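Local structure of outer surface protein (Bacillus cereus ATCC 14579, 1X7F) at residues N156-Q161 against S165-C170; V247-A252 against E257-L262; L345-K350 against F370-V375. The protein probably hydrolyses 6-phosphorylated N-acetylmuramyl saccharides released in cell-wall recycling. One frame throughout, in Å; residues are numbered along the deposited sequence. Where two conformers were deposited one is given.

In the fold
The three contacts follow one another along the chain without overlap. Contacts 1 and 2 belong to the eight-stranded parallel sheet of the N-terminal part, which has the strand order of a TIM barrel; their centres lie 29 Å apart, yet they touch where Cys-170 SG packs 4.1 Å from Ile-248 CD1. In contact 1 strand 167-170 meets the end region of the helix before it, in contact 2 strand 246-249 the helix after it. Contact 3 lies in the C-terminal part, on the mixed sheet, its centre 38 Å from that of contact 1 and 26 Å from that of contact 2. Its 370-375 segment also reaches His-237 on barrel helix 231-240, and so bridges the sheet of contact 3 and the barrel.

Contact 1 of 3, residues N156-Q161 against S165-C170; sequences NILSHQ and SALIGC
Leu-167, the first residue of strand 167-170, reaches out to two consecutive residues, Ile-157 and Leu-158, near the end of the helical region, and a single methyl, CD1, does the touching. Its CD1 meets Ile-157 CG2 at 4.2 Å and Leu-158 CD2 at the same 4.2 Å, so the leucine tip is packed against one branch of each side chain at ordinary van der Waals separation. For Ile-157, a first torsion of -64° leaves CG2 anti to the backbone N and sends that branch across to the strand. The buried side is the pair Ile-157 and Leu-167; Leu-167 also packs on Ile-143, and Ile-157 on Leu-145, of the neighbouring strand 142-146. These strands and the helix form a beta-alpha-beta unit of the N-terminal barrel.

Toward solvent the contact thins out. Leu-158 is partly exposed, and beyond it a type I turn from Ile-157 to His-160 carries the chain to the exposed Gln-161. The bond closing this turn, His-160 N to Ile-157 O, is weak at 3.3 Å. Just before the turn, Asn-156 O accepts both Ser-159 N at 3.2 Å and Ser-159 OG at 2.7 Å, the hydroxyl approaching with a C=O...OG angle of 135° and tilted 18° from the carbonyl plane. The same OG lies 3.9 Å above the centre of the His-160 ring.

No hydrogen bond crosses between the segments. Their mutual attachment is entirely apolar, 92 Å² in all, and consequently rests on burial and shape rather than on directional bonds.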
ATOM      1  N   ASN A 156     -22.143 -15.449  -3.167  1.00 41.81           N
ATOM      2  CA  ASN A 156     -22.366 -16.880  -3.332  1.00 41.16           C
ATOM      3  C   ASN A 156     -21.973 -17.644  -2.060  1.00 40.22           C
ATOM      4  O   ASN A 156     -22.792 -18.373  -1.492  1.00 40.00           O
ATOM      5  CB  ASN A 156     -21.574 -17.368  -4.554  1.00 41.22           C
ATOM      6  CG  ASN A 156     -21.913 -18.789  -4.955  1.00 42.14           C
ATOM      7  OD1 ASN A 156     -23.076 -19.211  -4.928  1.00 41.88           O
ATOM      8  ND2 ASN A 156     -20.891 -19.536  -5.355  1.00 44.08           N
ATOM      9  N   ILE A 157     -20.731 -17.440  -1.612  1.00 39.34           N
ATOM     10  CA  ILE A 157     -20.183 -18.073  -0.404  1.00 38.49           C
ATOM     11  C   ILE A 157     -21.029 -17.796   0.842  1.00 38.57           C
ATOM     12  O   ILE A 157     -21.331 -18.715   1.604  1.00 38.25           O
ATOM     13  CB  ILE A 157     -18.701 -17.639  -0.173  1.00 38.47           C
ATOM     14  CG1 ILE A 157     -17.807 -18.130  -1.315  1.00 37.75           C
ATOM     15  CG2 ILE A 157     -18.174 -18.151   1.173  1.00 37.53           C
ATOM     16  CD1 ILE A 157     -16.443 -17.465  -1.358  1.00 37.78           C
ATOM     17  N   LEU A 158     -21.416 -16.536   1.030  1.00 38.54           N
ATOM     18  CA  LEU A 158     -22.184 -16.125   2.209  1.00 38.83           C
ATOM     19  C   LEU A 158     -23.670 -16.514   2.164  1.00 39.16           C
ATOM     20  O   LEU A 158     -24.354 -16.462   3.193  1.00 39.27           O
ATOM     21  CB  LEU A 158     -22.025 -14.624   2.467  1.00 38.49           C
ATOM     22  CG  LEU A 158     -20.591 -14.110   2.666  1.00 38.38           C
ATOM     23  CD1 LEU A 158     -20.555 -12.601   2.610  1.00 36.83           C
ATOM     24  CD2 LEU A 158     -19.979 -14.613   3.965  1.00 38.41           C
ATOM     25  N   SER A 159     -24.165 -16.898   0.985  1.00 39.64           N
ATOM     26  CA  SER A 159     -25.544 -17.385   0.846  1.00 40.19           C
ATOM     27  C   SER A 159     -25.688 -18.787   1.436  1.00 40.62           C
ATOM     28  O   SER A 159     -26.805 -19.242   1.729  1.00 41.15           O
ATOM     29  CB  SER A 159     -26.009 -17.366  -0.614  1.00 40.24           C
ATOM     30  OG  SER A 159     -25.509 -18.475  -1.338  1.00 40.60           O
ATOM     31  N   HIS A 160     -24.554 -19.469   1.596  1.00 40.89           N
ATOM     32  CA  HIS A 160     -24.493 -20.718   2.354  1.00 41.52           C
ATOM     33  C   HIS A 160     -24.173 -20.385   3.817  1.00 41.72           C
ATOM     34  O   HIS A 160     -23.783 -19.258   4.121  1.00 41.69           O
ATOM     35  CB  HIS A 160     -23.450 -21.672   1.750  1.00 41.23           C
ATOM     36  CG  HIS A 160     -23.569 -21.837   0.264  1.00 40.94           C
ATOM     37  ND1 HIS A 160     -24.582 -22.563  -0.328  1.00 40.28           N
ATOM     38  CD2 HIS A 160     -22.800 -21.368  -0.749  1.00 39.70           C
ATOM     39  CE1 HIS A 160     -24.432 -22.532  -1.642  1.00 40.40           C
ATOM     40  NE2 HIS A 160     -23.359 -21.813  -1.923  1.00 39.23           N
ATOM     41  N   GLN A 161     -24.364 -21.341   4.724  1.00 42.14           N
ATOM     42  CA  GLN A 161     -24.010 -21.123   6.127  1.00 42.60           C
ATOM     43  C   GLN A 161     -22.494 -21.032   6.302  1.00 42.74           C
ATOM     44  O   GLN A 161     -21.794 -22.045   6.421  1.00 42.98           O
ATOM     45  CB  GLN A 161     -24.626 -22.193   7.031  1.00 42.61           C
ATOM     46  CG  GLN A 161     -25.949 -21.775   7.693  1.00 43.44           C
ATOM     47  CD  GLN A 161     -27.122 -21.664   6.717  1.00 43.50           C
ATOM     48  OE1 GLN A 161     -27.061 -20.923   5.729  1.00 42.53           O
ATOM     49  NE2 GLN A 161     -28.199 -22.387   7.009  1.00 42.73           N
ATOM     50  N   SER A 165     -16.320 -14.358   9.436  1.00 40.08           N
ATOM     51  CA  SER A 165     -15.197 -13.966  10.291  1.00 39.51           C
ATOM     52  C   SER A 165     -13.898 -14.770  10.071  1.00 38.45           C
ATOM     53  O   SER A 165     -12.829 -14.348  10.510  1.00 37.79           O
ATOM     54  CB  SER A 165     -15.642 -14.013  11.765  1.00 39.96           C
ATOM     55  OG  SER A 165     -14.621 -14.525  12.611  1.00 41.45           O
ATOM     56  N   ALA A 166     -14.001 -15.919   9.401  1.00 37.88           N
ATOM     57  CA  ALA A 166     -12.826 -16.720   9.032  1.00 37.37           C
ATOM     58  C   ALA A 166     -12.220 -16.299   7.676  1.00 37.21           C
ATOM     59  O   ALA A 166     -11.067 -16.623   7.367  1.00 37.61           O
ATOM     60  CB  ALA A 166     -13.169 -18.212   9.042  1.00 37.07           C
ATOM     61  N   LEU A 167     -12.987 -15.552   6.884  1.00 36.51           N
ATOM     62  CA  LEU A 167     -12.539 -15.100   5.568  1.00 35.87           C
ATOM     63  C   LEU A 167     -11.617 -13.875   5.589  1.00 35.57           C
ATOM     64  O   LEU A 167     -11.828 -12.930   6.352  1.00 35.13           O
ATOM     65  CB  LEU A 167     -13.742 -14.812   4.662  1.00 36.06           C
ATOM     66  CG  LEU A 167     -14.655 -15.977   4.268  1.00 36.95           C
ATOM     67  CD1 LEU A 167     -15.856 -15.466   3.482  1.00 37.93           C
ATOM     68  CD2 LEU A 167     -13.901 -17.046   3.477  1.00 36.69           C
ATOM     69  N   ILE A 168     -10.577 -13.935   4.757  1.00 35.00           N
ATOM     70  CA  ILE A 168      -9.785 -12.773   4.347  1.00 34.87           C
ATOM     71  C   ILE A 168      -9.628 -12.829   2.818  1.00 35.04           C
ATOM     72  O   ILE A 168     -10.050 -13.803   2.179  1.00 35.01           O
ATOM     73  CB  ILE A 168      -8.396 -12.695   5.072  1.00 34.93           C
ATOM     74  CG1 ILE A 168      -7.559 -13.961   4.838  1.00 35.09           C
ATOM     75  CG2 ILE A 168      -8.580 -12.421   6.579  1.00 35.86           C
ATOM     76  CD1 ILE A 168      -6.148 -13.899   5.419  1.00 34.61           C
ATOM     77  N   GLY A 169      -9.044 -11.787   2.238  1.00 34.45           N
ATOM     78  CA  GLY A 169      -8.855 -11.722   0.812  1.00 34.64           C
ATOM     79  C   GLY A 169      -7.489 -11.185   0.422  1.00 35.54           C
ATOM     80  O   GLY A 169      -6.968 -10.255   1.049  1.00 36.00           O
ATOM     81  N   CYS A 170      -6.905 -11.768  -0.622  1.00 34.71           N
ATOM     82  CA  CYS A 170      -5.684 -11.222  -1.189  1.00 34.49           C
ATOM     83  C   CYS A 170      -5.720 -11.310  -2.703  1.00 33.99           C
ATOM     84  O   CYS A 170      -6.109 -12.328  -3.271  1.00 34.08           O
ATOM     85  CB  CYS A 170      -4.444 -11.922  -0.623  1.00 33.31           C
ATOM     86  SG  CYS A 170      -2.873 -11.234  -1.172  1.00 36.59           S
TER

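Contact 2 of 3, residues V247-A252 against E257-L262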
ATOM      1  N   VAL A 247      -0.276  -4.705   2.916  1.00 35.54           N
ATOM      2  CA  VAL A 247       0.608  -4.546   1.767  1.00 35.77           C
ATOM      3  C   VAL A 247       1.725  -5.592   1.868  1.00 36.15           C
ATOM      4  O   VAL A 247       2.473  -5.618   2.841  1.00 35.88           O
ATOM      5  CB  VAL A 247       1.142  -3.079   1.652  1.00 36.07           C
ATOM      6  CG1 VAL A 247       2.229  -2.959   0.593  1.00 35.95           C
ATOM      7  CG2 VAL A 247      -0.002  -2.116   1.342  1.00 36.03           C
ATOM      8  N   ILE A 248       1.806  -6.476   0.870  1.00 36.41           N
ATOM      9  CA  ILE A 248       2.754  -7.594   0.903  1.00 36.06           C
ATOM     10  C   ILE A 248       3.746  -7.476  -0.246  1.00 36.46           C
ATOM     11  O   ILE A 248       3.343  -7.312  -1.391  1.00 37.45           O
ATOM     12  CB  ILE A 248       2.005  -8.982   0.838  1.00 35.49           C
ATOM     13  CG1 ILE A 248       0.879  -9.054   1.883  1.00 35.98           C
ATOM     14  CG2 ILE A 248       2.982 -10.135   1.040  1.00 32.67           C
ATOM     15  CD1 ILE A 248      -0.122 -10.207   1.670  1.00 36.15           C
ATOM     16  N   ILE A 249       5.044  -7.560   0.055  1.00 36.75           N
ATOM     17  CA  ILE A 249       6.064  -7.691  -0.997  1.00 35.97           C
ATOM     18  C   ILE A 249       5.990  -9.097  -1.603  1.00 36.07           C
ATOM     19  O   ILE A 249       6.155 -10.089  -0.890  1.00 35.72           O
ATOM     20  CB  ILE A 249       7.484  -7.423  -0.431  1.00 36.16           C
ATOM     21  CG1 ILE A 249       7.488  -6.134   0.408  1.00 36.04           C
ATOM     22  CG2 ILE A 249       8.526  -7.418  -1.574  1.00 33.27           C
ATOM     23  CD1 ILE A 249       8.774  -5.857   1.125  1.00 34.45           C
ATOM     24  N   GLY A 250       5.753  -9.163  -2.917  1.00 36.48           N
ATOM     25  CA  GLY A 250       5.500 -10.410  -3.625  1.00 34.70           C
ATOM     26  C   GLY A 250       6.734 -11.219  -3.964  1.00 35.38           C
ATOM     27  O   GLY A 250       6.672 -12.442  -4.008  1.00 35.49           O
ATOM     28  N   ASN A 251       7.853 -10.543  -4.219  1.00 35.34           N
ATOM     29  CA  ASN A 251       9.138 -11.228  -4.440  1.00 35.01           C
ATOM     30  C   ASN A 251      10.059 -11.193  -3.207  1.00 34.37           C
ATOM     31  O   ASN A 251       9.841 -10.399  -2.300  1.00 34.44           O
ATOM     32  CB  ASN A 251       9.855 -10.745  -5.745  1.00 34.07           C
ATOM     33  CG  ASN A 251       9.846  -9.204  -5.930  1.00 35.35           C
ATOM     34  OD1 ASN A 251      10.341  -8.691  -6.939  1.00 36.31           O
ATOM     35  ND2 ASN A 251       9.295  -8.480  -4.972  1.00 28.69           N
ATOM     36  N   ALA A 252      11.089 -12.046  -3.188  1.00 33.90           N
ATOM     37  CA  ALA A 252      12.064 -12.115  -2.070  1.00 33.12           C
ATOM     38  C   ALA A 252      13.485 -12.077  -2.628  1.00 33.29           C
ATOM     39  O   ALA A 252      13.708 -12.573  -3.723  1.00 34.05           O
ATOM     40  CB  ALA A 252      11.853 -13.402  -1.252  1.00 31.85           C
ATOM     41  N   GLU A 257      17.210  -1.731   3.087  0.50 36.97           N
ATOM     42  CA  GLU A 257      16.768  -0.371   2.769  0.50 37.47           C
ATOM     43  C   GLU A 257      15.281  -0.323   2.378  0.50 37.11           C
ATOM     44  O   GLU A 257      14.548   0.560   2.833  0.50 37.24           O
ATOM     45  CB  GLU A 257      17.654   0.234   1.664  0.50 37.54           C
ATOM     46  CG  GLU A 257      17.293   1.658   1.246  0.50 39.04           C
ATOM     47  CD  GLU A 257      18.052   2.145   0.014  0.50 39.26           C
ATOM     48  OE1 GLU A 257      19.290   1.997  -0.046  0.50 43.29           O
ATOM     49  OE2 GLU A 257      17.410   2.698  -0.897  0.50 42.26           O
ATOM     50  N   GLU A 258      14.842  -1.271   1.546  1.00 36.49           N
ATOM     51  CA  GLU A 258      13.427  -1.351   1.128  1.00 35.78           C
ATOM     52  C   GLU A 258      12.483  -1.666   2.290  1.00 36.12           C
ATOM     53  O   GLU A 258      11.433  -1.039   2.423  1.00 35.35           O
ATOM     54  CB  GLU A 258      13.226  -2.367   0.002  1.00 35.70           C
ATOM     55  CG  GLU A 258      13.755  -1.916  -1.353  1.00 34.46           C
ATOM     56  CD  GLU A 258      13.581  -2.986  -2.415  1.00 36.53           C
ATOM     57  OE1 GLU A 258      13.763  -4.187  -2.094  1.00 33.99           O
ATOM     58  OE2 GLU A 258      13.253  -2.632  -3.577  1.00 36.49           O
ATOM     59  N   LEU A 259      12.867  -2.631   3.129  1.00 35.96           N
ATOM     60  CA  LEU A 259      12.111  -2.943   4.348  1.00 37.06           C
ATOM     61  C   LEU A 259      12.002  -1.719   5.255  1.00 36.92           C
ATOM     62  O   LEU A 259      10.944  -1.457   5.814  1.00 37.70           O
ATOM     63  CB  LEU A 259      12.717  -4.141   5.120  1.00 35.70           C
ATOM     64  CG  LEU A 259      12.759  -5.519   4.412  1.00 36.91           C
ATOM     65  CD1 LEU A 259      13.673  -6.502   5.170  1.00 32.58           C
ATOM     66  CD2 LEU A 259      11.365  -6.149   4.140  1.00 31.82           C
ATOM     67  N   GLU A 260      13.090  -0.965   5.376  1.00 37.26           N
ATOM     68  CA  GLU A 260      13.134   0.202   6.246  1.00 37.89           C
ATOM     69  C   GLU A 260      12.221   1.312   5.736  1.00 37.62           C
ATOM     70  O   GLU A 260      11.443   1.870   6.498  1.00 37.73           O
ATOM     71  CB  GLU A 260      14.568   0.707   6.414  1.00 36.78           C
ATOM     72  CG  GLU A 260      14.704   1.838   7.433  1.00 38.81           C
ATOM     73  CD  GLU A 260      16.061   2.520   7.383  1.00 41.67           C
ATOM     74  OE1 GLU A 260      16.527   3.027   8.430  1.00 47.03           O
ATOM     75  OE2 GLU A 260      16.671   2.549   6.287  1.00 48.31           O
ATOM     76  N   LYS A 261      12.329   1.616   4.443  1.00 37.91           N
ATOM     77  CA  LYS A 261      11.464   2.572   3.763  1.00 38.93           C
ATOM     78  C   LYS A 261       9.987   2.282   3.987  1.00 37.00           C
ATOM     79  O   LYS A 261       9.198   3.196   4.221  1.00 35.77           O
ATOM     80  CB  LYS A 261      11.744   2.566   2.250  1.00 38.65           C
ATOM     81  CG  LYS A 261      12.884   3.476   1.845  1.00 42.21           C
ATOM     82  CD  LYS A 261      13.143   3.396   0.340  1.00 41.76           C
ATOM     83  CE  LYS A 261      14.457   4.110  -0.004  1.00 47.78           C
ATOM     84  NZ  LYS A 261      14.687   4.184  -1.486  1.00 49.60           N
ATOM     85  N   LEU A 262       9.623   1.009   3.863  1.00 35.96           N
ATOM     86  CA  LEU A 262       8.240   0.586   4.045  1.00 34.81           C
ATOM     87  C   LEU A 262       7.794   0.704   5.500  1.00 34.71           C
ATOM     88  O   LEU A 262       6.671   1.164   5.770  1.00 34.55           O
ATOM     89  CB  LEU A 262       8.040  -0.831   3.527  1.00 34.77           C
ATOM     90  CG  LEU A 262       8.064  -0.981   2.005  1.00 34.28           C
ATOM     91  CD1 LEU A 262       8.162  -2.443   1.657  1.00 32.85           C
ATOM     92  CD2 LEU A 262       6.833  -0.349   1.346  1.00 33.02           C
TER
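Apolar packing carries this contact, and Ile-249 CD1 is its focus. That methyl approaches Leu-262 CD1 to 3.5 Å, a close approach for two methyl groups, while Ile-249 CG1 stands 4.0 Å from the same leucine carbon. Leu-259 offers its CD2 branch to Ile-249 CD1 at 4.0 Å, its side chain running at about a right angle to the isoleucine. The reach follows from the isoleucine torsions: with chi1 -48° CG1 lies anti to the carbonyl carbon, and chi2 of 174° extends CD1 straight on toward the helix. Phe-55 of strand 55-62 packs on all three residues.

Ile-249 closes strand 246-249, the eighth of the parallel barrel strands in chain order; helix 256-264 is the next element, after a short loop, and covers the barrel beside helix 231-240.

No polar bond passes between the segments; several go to other parts of the chain. Ile-249 O accepts from Ser-32 OG, and Gly-250 O from Tyr-34 OH. On the helix the buried carboxylate of Glu-258 is held at both oxygens, OE1 by Ser-206 OG and OE2 by His-207 N. Within the helix, Lys-261 NZ forms a salt bridge at 3.2 Å to the anti lone pair of Glu-257 OE2.

Contact 3 of 3, residues L345-K350 against F370-V375; sequences LQIILK and FLLDYV
Leu-349 and Leu-372 bring the two backbones closest, with 7.6 Å between their CA atoms. The first segment is extended as strand 345-348 and leaves the sheet at Leu-349; the second is wound as a 3-10 segment, in which Asp-373 N bonds to Phe-370 O at 3.2 Å and Tyr-374 N to Leu-371 O at 3.0 Å.

Leu-372 projects from this 3-10 segment into the angle between Ile-347 and Leu-349, and the two branches of its tip have different nearest partners. CD2 meets Ile-347 CG2 at 3.8 Å, the isoleucine branch that stands anti to its own backbone N. CD1 lies 4.1 Å from Leu-349 CD2 and equally 4.1 Å from the carbonyl oxygen Ile-348 O. Nearer the backbone, Leu-349 CD2 also presses on Leu-372 CB at 3.8 Å, so the leucine is touched along its stem as well as at its tip. Leu-272 of strand 270-276 packs on both Ile-347 and Leu-372.

Arg-328 joins the segments on their polar side, with NH1 in a salt bridge to Asp-373 OD1 and NH2 donating to Leu-349 O. At the start of the 370-375 segment Phe-370 meets the His-237 ring edge-to-face, and at Tyr-374 the OH is hydrogen-bonded to His-237 and Tyr-183. The connection between strands 358-364 and 380-384 thus covers the mixed sheet of the C-terminal domain, probably of cyclophilin-like fold, and docks that domain against the TIM-like barrel.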
ATOM      1  N   LEU A 345      -0.989  28.078   1.613  1.00 36.98           N
ATOM      2  CA  LEU A 345      -0.183  27.067   0.952  1.00 36.76           C
ATOM      3  C   LEU A 345      -1.055  26.290  -0.034  1.00 36.62           C
ATOM      4  O   LEU A 345      -2.186  25.922   0.288  1.00 36.42           O
ATOM      5  CB  LEU A 345       0.432  26.111   1.988  1.00 36.39           C
ATOM      6  CG  LEU A 345       1.344  24.997   1.457  1.00 39.27           C
ATOM      7  CD1 LEU A 345       2.496  24.771   2.416  1.00 41.56           C
ATOM      8  CD2 LEU A 345       0.588  23.664   1.177  1.00 43.90           C
ATOM      9  N   GLN A 346      -0.519  26.052  -1.227  0.50 36.28           N
ATOM     10  CA  GLN A 346      -1.224  25.313  -2.262  0.50 36.11           C
ATOM     11  C   GLN A 346      -0.308  24.281  -2.880  0.50 36.39           C
ATOM     12  O   GLN A 346       0.913  24.428  -2.855  0.50 37.11           O
ATOM     13  CB  GLN A 346      -1.730  26.256  -3.364  0.50 35.78           C
ATOM     14  CG  GLN A 346      -2.633  27.388  -2.881  0.50 35.33           C
ATOM     15  CD  GLN A 346      -2.855  28.450  -3.944  0.50 36.24           C
ATOM     16  OE1 GLN A 346      -2.225  28.414  -5.014  0.50 34.53           O
ATOM     17  NE2 GLN A 346      -3.743  29.403  -3.654  0.50 30.91           N
ATOM     18  N   ILE A 347      -0.907  23.225  -3.414  1.00 36.28           N
ATOM     19  CA  ILE A 347      -0.201  22.293  -4.261  1.00 36.36           C
ATOM     20  C   ILE A 347      -0.941  22.358  -5.592  1.00 36.01           C
ATOM     21  O   ILE A 347      -2.153  22.217  -5.634  1.00 35.10           O
ATOM     22  CB  ILE A 347      -0.168  20.846  -3.673  1.00 36.39           C
ATOM     23  CG1 ILE A 347       0.441  20.843  -2.259  1.00 36.78           C
ATOM     24  CG2 ILE A 347       0.621  19.914  -4.626  1.00 35.68           C
ATOM     25  CD1 ILE A 347       0.647  19.454  -1.663  1.00 36.63           C
ATOM     26  N   ILE A 348      -0.207  22.634  -6.664  1.00 36.44           N
ATOM     27  CA  ILE A 348      -0.815  22.855  -7.966  1.00 36.49           C
ATOM     28  C   ILE A 348      -1.234  21.515  -8.578  1.00 37.37           C
ATOM     29  O   ILE A 348      -0.482  20.539  -8.515  1.00 37.72           O
ATOM     30  CB  ILE A 348       0.172  23.644  -8.898  1.00 36.02           C
ATOM     31  CG1 ILE A 348       0.671  24.946  -8.228  1.00 36.24           C
ATOM     32  CG2 ILE A 348      -0.467  23.945 -10.254  1.00 35.31           C
ATOM     33  CD1 ILE A 348      -0.429  25.828  -7.566  1.00 31.88           C
ATOM     34  N   LEU A 349      -2.440  21.481  -9.150  1.00 37.50           N
ATOM     35  CA  LEU A 349      -2.973  20.297  -9.814  1.00 37.33           C
ATOM     36  C   LEU A 349      -3.001  20.442 -11.329  1.00 37.38           C
ATOM     37  O   LEU A 349      -2.861  19.449 -12.034  1.00 38.65           O
ATOM     38  CB  LEU A 349      -4.385  19.968  -9.301  1.00 36.85           C
ATOM     39  CG  LEU A 349      -4.504  19.652  -7.811  1.00 36.44           C
ATOM     40  CD1 LEU A 349      -5.980  19.543  -7.406  1.00 32.62           C
ATOM     41  CD2 LEU A 349      -3.740  18.377  -7.447  1.00 33.94           C
ATOM     42  N   LYS A 350      -3.180  21.678 -11.811  1.00 37.21           N
ATOM     43  CA  LYS A 350      -3.276  22.005 -13.243  1.00 37.20           C
ATOM     44  C   LYS A 350      -2.509  23.298 -13.524  1.00 36.27           C
ATOM     45  O   LYS A 350      -2.444  24.189 -12.671  1.00 35.42           O
ATOM     46  CB  LYS A 350      -4.736  22.253 -13.679  1.00 36.05           C
ATOM     47  CG  LYS A 350      -5.685  21.090 -13.557  1.00 40.08           C
ATOM     48  CD  LYS A 350      -7.101  21.443 -14.085  1.00 38.66           C
ATOM     49  CE  LYS A 350      -7.031  22.041 -15.486  1.00 43.05           C
ATOM     50  NZ  LYS A 350      -8.171  21.664 -16.351  1.00 45.87           N
ATOM     51  N   PHE A 370       0.735  11.369  -9.096  1.00 34.76           N
ATOM     52  CA  PHE A 370      -0.566  10.706  -9.191  1.00 34.20           C
ATOM     53  C   PHE A 370      -1.251  10.607  -7.801  1.00 34.36           C
ATOM     54  O   PHE A 370      -2.471  10.497  -7.707  1.00 35.39           O
ATOM     55  CB  PHE A 370      -0.407   9.324  -9.831  1.00 32.84           C
ATOM     56  CG  PHE A 370       0.186   8.305  -8.912  1.00 32.06           C
ATOM     57  CD1 PHE A 370      -0.638   7.461  -8.172  1.00 28.91           C
ATOM     58  CD2 PHE A 370       1.570   8.199  -8.762  1.00 28.87           C
ATOM     59  CE1 PHE A 370      -0.094   6.529  -7.310  1.00 31.00           C
ATOM     60  CE2 PHE A 370       2.110   7.269  -7.904  1.00 29.48           C
ATOM     61  CZ  PHE A 370       1.285   6.429  -7.174  1.00 30.35           C
ATOM     62  N   LEU A 371      -0.457  10.648  -6.736  1.00 33.56           N
ATOM     63  CA  LEU A 371      -0.973  10.548  -5.378  1.00 34.33           C
ATOM     64  C   LEU A 371      -1.839  11.744  -4.973  1.00 35.30           C
ATOM     65  O   LEU A 371      -2.710  11.611  -4.122  1.00 35.90           O
ATOM     66  CB  LEU A 371       0.159  10.322  -4.375  1.00 33.11           C
ATOM     67  CG  LEU A 371       0.764   8.919  -4.295  1.00 34.17           C
ATOM     68  CD1 LEU A 371       1.879   8.890  -3.257  1.00 32.75           C
ATOM     69  CD2 LEU A 371      -0.284   7.813  -4.013  1.00 33.90           C
ATOM     70  N   LEU A 372      -1.621  12.886  -5.624  1.00 36.94           N
ATOM     71  CA  LEU A 372      -2.463  14.078  -5.469  1.00 38.73           C
ATOM     72  C   LEU A 372      -3.972  13.853  -5.684  1.00 39.45           C
ATOM     73  O   LEU A 372      -4.797  14.567  -5.093  1.00 40.58           O
ATOM     74  CB  LEU A 372      -1.972  15.197  -6.391  1.00 38.43           C
ATOM     75  CG  LEU A 372      -0.547  15.670  -6.103  1.00 38.71           C
ATOM     76  CD1 LEU A 372      -0.058  16.656  -7.181  1.00 34.88           C
ATOM     77  CD2 LEU A 372      -0.481  16.274  -4.692  1.00 37.40           C
ATOM     78  N   ASP A 373      -4.321  12.863  -6.505  1.00 37.79           N
ATOM     79  CA  ASP A 373      -5.707  12.513  -6.764  1.00 37.55           C
ATOM     80  C   ASP A 373      -6.412  11.913  -5.540  1.00 36.67           C
ATOM     81  O   ASP A 373      -7.639  11.862  -5.492  1.00 36.23           O
ATOM     82  CB  ASP A 373      -5.789  11.520  -7.933  1.00 38.82           C
ATOM     83  CG  ASP A 373      -5.303  12.112  -9.264  1.00 41.95           C
ATOM     84  OD1 ASP A 373      -5.104  13.348  -9.378  1.00 43.22           O
ATOM     85  OD2 ASP A 373      -5.092  11.388 -10.261  1.00 47.22           O
ATOM     86  N   TYR A 374      -5.636  11.444  -4.564  1.00 35.45           N
ATOM     87  CA  TYR A 374      -6.191  10.918  -3.318  1.00 35.81           C
ATOM     88  C   TYR A 374      -6.397  11.989  -2.235  1.00 36.05           C
ATOM     89  O   TYR A 374      -6.967  11.703  -1.177  1.00 36.82           O
ATOM     90  CB  TYR A 374      -5.366   9.711  -2.822  1.00 36.21           C
ATOM     91  CG  TYR A 374      -5.377   8.629  -3.863  1.00 35.14           C
ATOM     92  CD1 TYR A 374      -4.386   8.578  -4.844  1.00 34.14           C
ATOM     93  CD2 TYR A 374      -6.429   7.719  -3.935  1.00 32.97           C
ATOM     94  CE1 TYR A 374      -4.420   7.623  -5.847  1.00 36.65           C
ATOM     95  CE2 TYR A 374      -6.467   6.753  -4.937  1.00 34.92           C
ATOM     96  CZ  TYR A 374      -5.456   6.721  -5.887  1.00 35.50           C
ATOM     97  OH  TYR A 374      -5.468   5.790  -6.881  1.00 37.72           O
ATOM     98  N   VAL A 375      -5.947  13.216  -2.508  1.00 35.86           N
ATOM     99  CA  VAL A 375      -6.280  14.351  -1.654  1.00 35.69           C
ATOM    100  C   VAL A 375      -7.623  14.912  -2.111  1.00 34.87           C
ATOM    101  O   VAL A 375      -7.684  15.816  -2.938  1.00 35.19           O
ATOM    102  CB  VAL A 375      -5.189  15.473  -1.640  1.00 36.11           C
ATOM    103  CG1 VAL A 375      -5.536  16.527  -0.586  1.00 36.41           C
ATOM    104  CG2 VAL A 375      -3.806  14.900  -1.360  1.00 34.06           C
TER